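Type C neurotoxin (Clostridium botulinum, PDB 3PME) probably attaches the botulinum C/D mosaic neurotoxin to nerve-cell membranes through its receptor-binding domain, with gangliosides and phosphatidylethanolamine as likely partners. Local coordinates at residues S356-A370 with V389-W403. Residues are numbered along the deposited sequence; the frame is centred on the assembly and turned at random.
Sequences SQIFSSFMKNTMLLA and VTNYETKLLSTSSFW
Within the beta-trefoil C-terminal subdomain of the receptor-binding domain, the beta-hairpin of strands 356-360 and 366-373 is covered by the loop 390-402, and Met367 packs against Tyr392 under this loop. Met367 CB sits over one face of the Tyr392 ring, 3.8 Å from its centroid and 18° off the normal. With CG anti to the backbone N (chi1 -178°) and a final bend at chi3, the Met367 side chain runs on past Tyr392, making an oblique Met-aromatic contact through SD, until Met367 CE presses on Ser401 CB at 3.5 Å, tighter than usual. Phe359 CE1 approaches Tyr392 CE1 at 3.7 Å, the two planes turned 48° apart, and Leu396 CD2 lies at the edge of the Phe359 ring.

Gln357 joins the type I turn 395-398 to the 3-10 segment 399-401: Gln357 NE2 donates to Leu396 O (2.9 Å), from above that carbonyl's plane, and to Ser401 OG (3.0 Å), which lies in the amide plane. Ser401 OG in turn donates to Ser398 O, so its hydroxyl direction is fixed. Trp403 is anchored edge-on: Trp403 NE1 donates to Leu368 O at 3.1 Å, nearly straight but from above the carbonyl plane, while Ile358 CD1 covers the five-membered ring, 4.1 Å from its centroid. Antiparallel hydrogen-bonded pairs, Met367 with Val389 and the single bridge Ser356 with Trp403, each with two N-H to O=C bonds, fasten both ends of the loop.

Strand 366-373 continues the sheet into strand 383-389, strand 356-360 pairs with 343-347, and Met239 and Asn241 of strand 238-241 also touch Trp403.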
loop_
_atom_site.group_PDB
_atom_site.type_symbol
_atom_site.label_atom_id
_atom_site.label_comp_id
_atom_site.label_asym_id
_atom_site.label_seq_id
_atom_site.Cartn_x
_atom_site.Cartn_y
_atom_site.Cartn_z
ATOM N N SER A 356 -5.754 2.870 9.299
ATOM C CA SER A 356 -5.316 3.175 10.651
ATOM C C SER A 356 -6.502 3.571 11.531
ATOM O O SER A 356 -7.596 3.853 11.037
ATOM C CB SER A 356 -4.251 4.282 10.646
ATOM O OG SER A 356 -4.688 5.394 9.883
ATOM N N GLN A 357 -6.280 3.539 12.838
ATOM C CA GLN A 357 -7.247 4.079 13.798
ATOM C C GLN A 357 -6.708 5.355 14.437
ATOM O O GLN A 357 -5.497 5.539 14.562
ATOM C CB GLN A 357 -7.598 3.020 14.847
ATOM C CG GLN A 357 -8.369 1.857 14.233
ATOM C CD GLN A 357 -8.501 0.652 15.148
ATOM O OE1 GLN A 357 -7.549 0.245 15.817
ATOM N NE2 GLN A 357 -9.694 0.059 15.160
ATOM N N ILE A 358 -7.613 6.237 14.827
ATOM C CA ILE A 358 -7.228 7.553 15.320
ATOM C C ILE A 358 -7.909 7.748 16.661
ATOM O O ILE A 358 -9.108 7.490 16.799
ATOM C CB ILE A 358 -7.661 8.654 14.345
ATOM C CG1 ILE A 358 -6.985 8.459 12.984
ATOM C CG2 ILE A 358 -7.309 10.029 14.910
ATOM C CD1 ILE A 358 -7.652 9.226 11.867
ATOM N N PHE A 359 -7.125 8.169 17.650
ATOM C CA PHE A 359 -7.591 8.263 19.026
ATOM C C PHE A 359 -7.319 9.633 19.582
ATOM O O PHE A 359 -6.459 10.356 19.086
ATOM C CB PHE A 359 -6.861 7.238 19.899
ATOM C CG PHE A 359 -7.040 5.825 19.437
ATOM C CD1 PHE A 359 -8.127 5.077 19.863
ATOM C CD2 PHE A 359 -6.141 5.253 18.554
ATOM C CE1 PHE A 359 -8.303 3.765 19.432
ATOM C CE2 PHE A 359 -6.319 3.947 18.108
ATOM C CZ PHE A 359 -7.403 3.207 18.547
ATOM N N SER A 360 -8.063 9.983 20.621
ATOM C CA SER A 360 -7.773 11.183 21.396
ATOM C C SER A 360 -7.806 10.825 22.872
ATOM O O SER A 360 -8.625 10.007 23.302
ATOM C CB SER A 360 -8.812 12.266 21.109
ATOM O OG SER A 360 -8.736 13.298 22.077
ATOM N N SER A 361 -6.924 11.442 23.650
ATOM C CA SER A 361 -6.961 11.248 25.094
ATOM C C SER A 361 -7.207 12.566 25.813
ATOM O O SER A 361 -6.876 12.714 26.991
ATOM C CB SER A 361 -5.677 10.575 25.584
ATOM O OG SER A 361 -4.538 11.245 25.093
ATOM N N PHE A 362 -7.802 13.525 25.107
ATOM C CA PHE A 362 -8.173 14.786 25.745
ATOM C C PHE A 362 -9.433 14.594 26.579
ATOM O O PHE A 362 -10.514 14.317 26.042
ATOM C CB PHE A 362 -8.363 15.912 24.728
ATOM C CG PHE A 362 -8.436 17.280 25.358
ATOM C CD1 PHE A 362 -7.285 17.914 25.799
ATOM C CD2 PHE A 362 -9.653 17.915 25.525
ATOM C CE1 PHE A 362 -7.346 19.171 26.391
ATOM C CE2 PHE A 362 -9.725 19.179 26.111
ATOM C CZ PHE A 362 -8.568 19.803 26.546
ATOM N N MET A 363 -9.260 14.692 27.899
ATOM C CA MET A 363 -10.339 14.583 28.888
ATOM C C MET A 363 -10.939 13.184 29.060
ATOM O O MET A 363 -11.095 12.711 30.187
ATOM C CB MET A 363 -11.430 15.620 28.620
ATOM C CG MET A 363 -10.908 17.040 28.602
ATOM S SD MET A 363 -10.246 17.578 30.193
ATOM C CE MET A 363 -10.012 19.329 29.887
ATOM N N LYS A 364 -11.286 12.541 27.948
ATOM C CA LYS A 364 -11.728 11.145 27.959
ATOM C C LYS A 364 -11.055 10.444 26.793
ATOM O O LYS A 364 -10.653 11.092 25.825
ATOM C CB LYS A 364 -13.250 11.035 27.803
ATOM C CG LYS A 364 -14.066 11.642 28.942
ATOM C CD LYS A 364 -15.557 11.453 28.697
ATOM C CE LYS A 364 -16.400 12.276 29.670
ATOM N NZ LYS A 364 -16.167 11.861 31.081
ATOM N N ASN A 365 -10.910 9.131 26.887
ATOM C CA ASN A 365 -10.359 8.367 25.786
ATOM C C ASN A 365 -11.414 8.160 24.721
ATOM O O ASN A 365 -12.471 7.584 24.984
ATOM C CB ASN A 365 -9.829 7.012 26.262
ATOM C CG ASN A 365 -8.548 7.139 27.063
ATOM O OD1 ASN A 365 -8.430 6.592 28.159
ATOM N ND2 ASN A 365 -7.587 7.873 26.525
ATOM N N THR A 366 -11.135 8.639 23.514
ATOM C CA THR A 366 -12.056 8.429 22.408
ATOM C C THR A 366 -11.353 7.842 21.198
ATOM O O THR A 366 -10.118 7.861 21.091
ATOM C CB THR A 366 -12.734 9.730 21.961
ATOM O OG1 THR A 366 -11.737 10.666 21.553
ATOM C CG2 THR A 366 -13.578 10.342 23.090
ATOM N N MET A 367 -12.161 7.333 20.280
ATOM C CA MET A 367 -11.674 6.815 19.012
ATOM C C MET A 367 -12.526 7.430 17.926
ATOM O O MET A 367 -13.736 7.569 18.091
ATOM C CB MET A 367 -11.802 5.289 18.949
ATOM C CG MET A 367 -11.244 4.710 17.649
ATOM S SD MET A 367 -11.263 2.913 17.534
ATOM C CE MET A 367 -13.000 2.618 17.613
ATOM N N LEU A 368 -11.922 7.801 16.805
ATOM C CA LEU A 368 -12.714 8.346 15.711
ATOM C C LEU A 368 -13.405 7.242 14.919
ATOM O O LEU A 368 -12.799 6.206 14.594
ATOM C CB LEU A 368 -11.858 9.184 14.767
ATOM C CG LEU A 368 -11.109 10.361 15.380
ATOM C CD1 LEU A 368 -10.530 11.233 14.268
ATOM C CD2 LEU A 368 -12.042 11.161 16.258
ATOM N N LEU A 369 -14.680 7.454 14.618
ATOM C CA LEU A 369 -15.363 6.584 13.670
ATOM C C LEU A 369 -16.319 7.389 12.799
ATOM O O LEU A 369 -16.505 8.590 13.015
ATOM C CB LEU A 369 -16.064 5.418 14.380
ATOM C CG LEU A 369 -17.077 5.734 15.474
ATOM C CD1 LEU A 369 -18.404 6.191 14.893
ATOM C CD2 LEU A 369 -17.305 4.500 16.331
ATOM N N ALA A 370 -16.902 6.748 11.794
ATOM C CA ALA A 370 -17.886 7.424 10.959
ATOM C C ALA A 370 -19.168 6.607 10.912
ATOM O O ALA A 370 -19.133 5.386 10.792
ATOM C CB ALA A 370 -17.345 7.652 9.551
ATOM N N VAL A 389 -15.767 8.912 19.760
ATOM C CA VAL A 389 -16.627 8.226 20.732
ATOM C C VAL A 389 -15.853 7.603 21.890
ATOM O O VAL A 389 -14.729 7.118 21.726
ATOM C CB VAL A 389 -17.510 7.132 20.072
ATOM C CG1 VAL A 389 -18.182 7.678 18.830
ATOM C CG2 VAL A 389 -16.692 5.901 19.721
ATOM N N THR A 390 -16.469 7.591 23.069
ATOM C CA THR A 390 -15.870 6.903 24.208
ATOM C C THR A 390 -16.352 5.457 24.281
ATOM O O THR A 390 -17.248 5.052 23.535
ATOM C CB THR A 390 -16.218 7.590 25.547
ATOM O OG1 THR A 390 -17.625 7.459 25.796
ATOM C CG2 THR A 390 -15.827 9.067 25.530
ATOM N N ASN A 391 -15.756 4.684 25.184
ATOM C CA ASN A 391 -16.205 3.321 25.412
ATOM C C ASN A 391 -16.243 2.545 24.100
ATOM O O ASN A 391 -17.275 1.990 23.710
ATOM C CB ASN A 391 -17.588 3.353 26.061
ATOM C CG ASN A 391 -17.585 4.109 27.371
ATOM O OD1 ASN A 391 -18.057 5.247 27.456
ATOM N ND2 ASN A 391 -17.019 3.491 28.399
ATOM N N TYR A 392 -15.099 2.496 23.429
ATOM C CA TYR A 392 -15.048 2.021 22.057
ATOM C C TYR A 392 -14.468 0.624 21.913
ATOM O O TYR A 392 -14.153 0.204 20.805
ATOM C CB TYR A 392 -14.223 2.999 21.213
ATOM C CG TYR A 392 -12.846 3.292 21.778
ATOM C CD1 TYR A 392 -11.805 2.386 21.628
ATOM C CD2 TYR A 392 -12.587 4.483 22.457
ATOM C CE1 TYR A 392 -10.540 2.654 22.138
ATOM C CE2 TYR A 392 -11.331 4.757 22.966
ATOM C CZ TYR A 392 -10.310 3.835 22.806
ATOM O OH TYR A 392 -9.056 4.123 23.310
ATOM N N GLU A 393 -14.332 -0.087 23.029
ATOM C CA GLU A 393 -13.702 -1.405 23.018
ATOM C C GLU A 393 -14.345 -2.337 21.987
ATOM O O GLU A 393 -13.649 -3.071 21.272
ATOM C CB GLU A 393 -13.756 -2.032 24.417
ATOM C CG GLU A 393 -13.065 -1.208 25.520
ATOM C CD GLU A 393 -13.891 -0.021 26.025
ATOM O OE1 GLU A 393 -15.102 0.062 25.727
ATOM O OE2 GLU A 393 -13.322 0.834 26.742
ATOM N N THR A 394 -15.672 -2.297 21.895
ATOM C CA THR A 394 -16.395 -3.201 21.003
ATOM C C THR A 394 -16.365 -2.764 19.546
ATOM O O THR A 394 -16.875 -3.470 18.673
ATOM C CB THR A 394 -17.865 -3.356 21.424
ATOM O OG1 THR A 394 -18.486 -2.066 21.467
ATOM C CG2 THR A 394 -17.952 -3.997 22.792
ATOM N N LYS A 395 -15.764 -1.606 19.283
ATOM C CA LYS A 395 -15.696 -1.073 17.926
ATOM C C LYS A 395 -14.312 -1.199 17.303
ATOM O O LYS A 395 -14.104 -0.776 16.162
ATOM C CB LYS A 395 -16.119 0.401 17.905
ATOM C CG LYS A 395 -17.612 0.627 18.066
ATOM C CD LYS A 395 -18.376 0.155 16.839
ATOM C CE LYS A 395 -19.848 0.546 16.906
ATOM N NZ LYS A 395 -20.605 -0.019 15.748
ATOM N N LEU A 396 -13.377 -1.794 18.044
ATOM C CA LEU A 396 -11.987 -1.898 17.602
ATOM C C LEU A 396 -11.783 -2.755 16.354
ATOM O O LEU A 396 -10.754 -2.640 15.687
ATOM C CB LEU A 396 -11.086 -2.382 18.747
ATOM C CG LEU A 396 -10.747 -1.317 19.793
ATOM C CD1 LEU A 396 -10.005 -1.936 20.970
ATOM C CD2 LEU A 396 -9.917 -0.212 19.164
ATOM N N LEU A 397 -12.744 -3.625 16.049
ATOM C CA LEU A 397 -12.680 -4.422 14.833
ATOM C C LEU A 397 -13.697 -3.955 13.792
ATOM O O LEU A 397 -13.840 -4.581 12.742
ATOM C CB LEU A 397 -12.908 -5.903 15.150
ATOM C CG LEU A 397 -11.873 -6.558 16.060
ATOM C CD1 LEU A 397 -12.382 -7.908 16.556
ATOM C CD2 LEU A 397 -10.561 -6.717 15.318
ATOM N N SER A 398 -14.393 -2.857 14.081
ATOM C CA SER A 398 -15.406 -2.323 13.173
ATOM C C SER A 398 -14.752 -1.522 12.065
ATOM O O SER A 398 -13.909 -0.675 12.345
ATOM C CB SER A 398 -16.358 -1.400 13.938
ATOM O OG SER A 398 -17.232 -0.727 13.046
ATOM N N THR A 399 -15.153 -1.754 10.817
ATOM C CA THR A 399 -14.566 -0.991 9.714
ATOM C C THR A 399 -14.943 0.489 9.817
ATOM O O THR A 399 -14.265 1.334 9.250
ATOM C CB THR A 399 -14.942 -1.538 8.320
ATOM O OG1 THR A 399 -16.365 -1.559 8.170
ATOM C CG2 THR A 399 -14.377 -2.943 8.137
ATOM N N SER A 400 -16.005 0.802 10.555
ATOM C CA SER A 400 -16.356 2.196 10.797
ATOM C C SER A 400 -15.253 2.962 11.541
ATOM O O SER A 400 -15.259 4.199 11.550
ATOM C CB SER A 400 -17.688 2.316 11.549
ATOM O OG SER A 400 -17.547 1.966 12.911
ATOM N N SER A 401 -14.322 2.238 12.172
ATOM C CA SER A 401 -13.196 2.867 12.876
ATOM C C SER A 401 -11.922 2.939 12.048
ATOM O O SER A 401 -10.888 3.426 12.531
ATOM C CB SER A 401 -12.881 2.125 14.172
ATOM O OG SER A 401 -12.227 0.891 13.870
ATOM N N PHE A 402 -11.973 2.432 10.818
ATOM C CA PHE A 402 -10.792 2.384 9.965
ATOM C C PHE A 402 -10.728 3.608 9.059
ATOM O O PHE A 402 -11.702 3.922 8.382
ATOM C CB PHE A 402 -10.786 1.122 9.093
ATOM C CG PHE A 402 -10.731 -0.183 9.867
ATOM C CD1 PHE A 402 -10.559 -0.208 11.246
ATOM C CD2 PHE A 402 -10.842 -1.388 9.188
ATOM C CE1 PHE A 402 -10.513 -1.417 11.936
ATOM C CE2 PHE A 402 -10.792 -2.603 9.869
ATOM C CZ PHE A 402 -10.628 -2.615 11.236
ATOM N N TRP A 403 -9.569 4.268 9.039
ATOM C CA TRP A 403 -9.362 5.453 8.198
ATOM C C TRP A 403 -8.253 5.243 7.183
ATOM O O TRP A 403 -7.258 4.572 7.465
ATOM C CB TRP A 403 -9.032 6.672 9.071
ATOM C CG TRP A 403 -10.115 6.937 10.058
ATOM C CD1 TRP A 403 -10.233 6.401 11.304
ATOM C CD2 TRP A 403 -11.278 7.742 9.852
ATOM N NE1 TRP A 403 -11.392 6.837 11.900
ATOM C CE2 TRP A 403 -12.049 7.671 11.033
ATOM C CE3 TRP A 403 -11.735 8.527 8.791
ATOM C CZ2 TRP A 403 -13.256 8.347 11.175
ATOM C CZ3 TRP A 403 -12.942 9.216 8.946
ATOM C CH2 TRP A 403 -13.682 9.110 10.121
HETATM O O HOH W 1 -10.260 5.186 14.478
HETATM O O HOH W 2 -13.544 5.555 26.516
HETATM O O HOH W 3 -8.344 6.831 23.139
#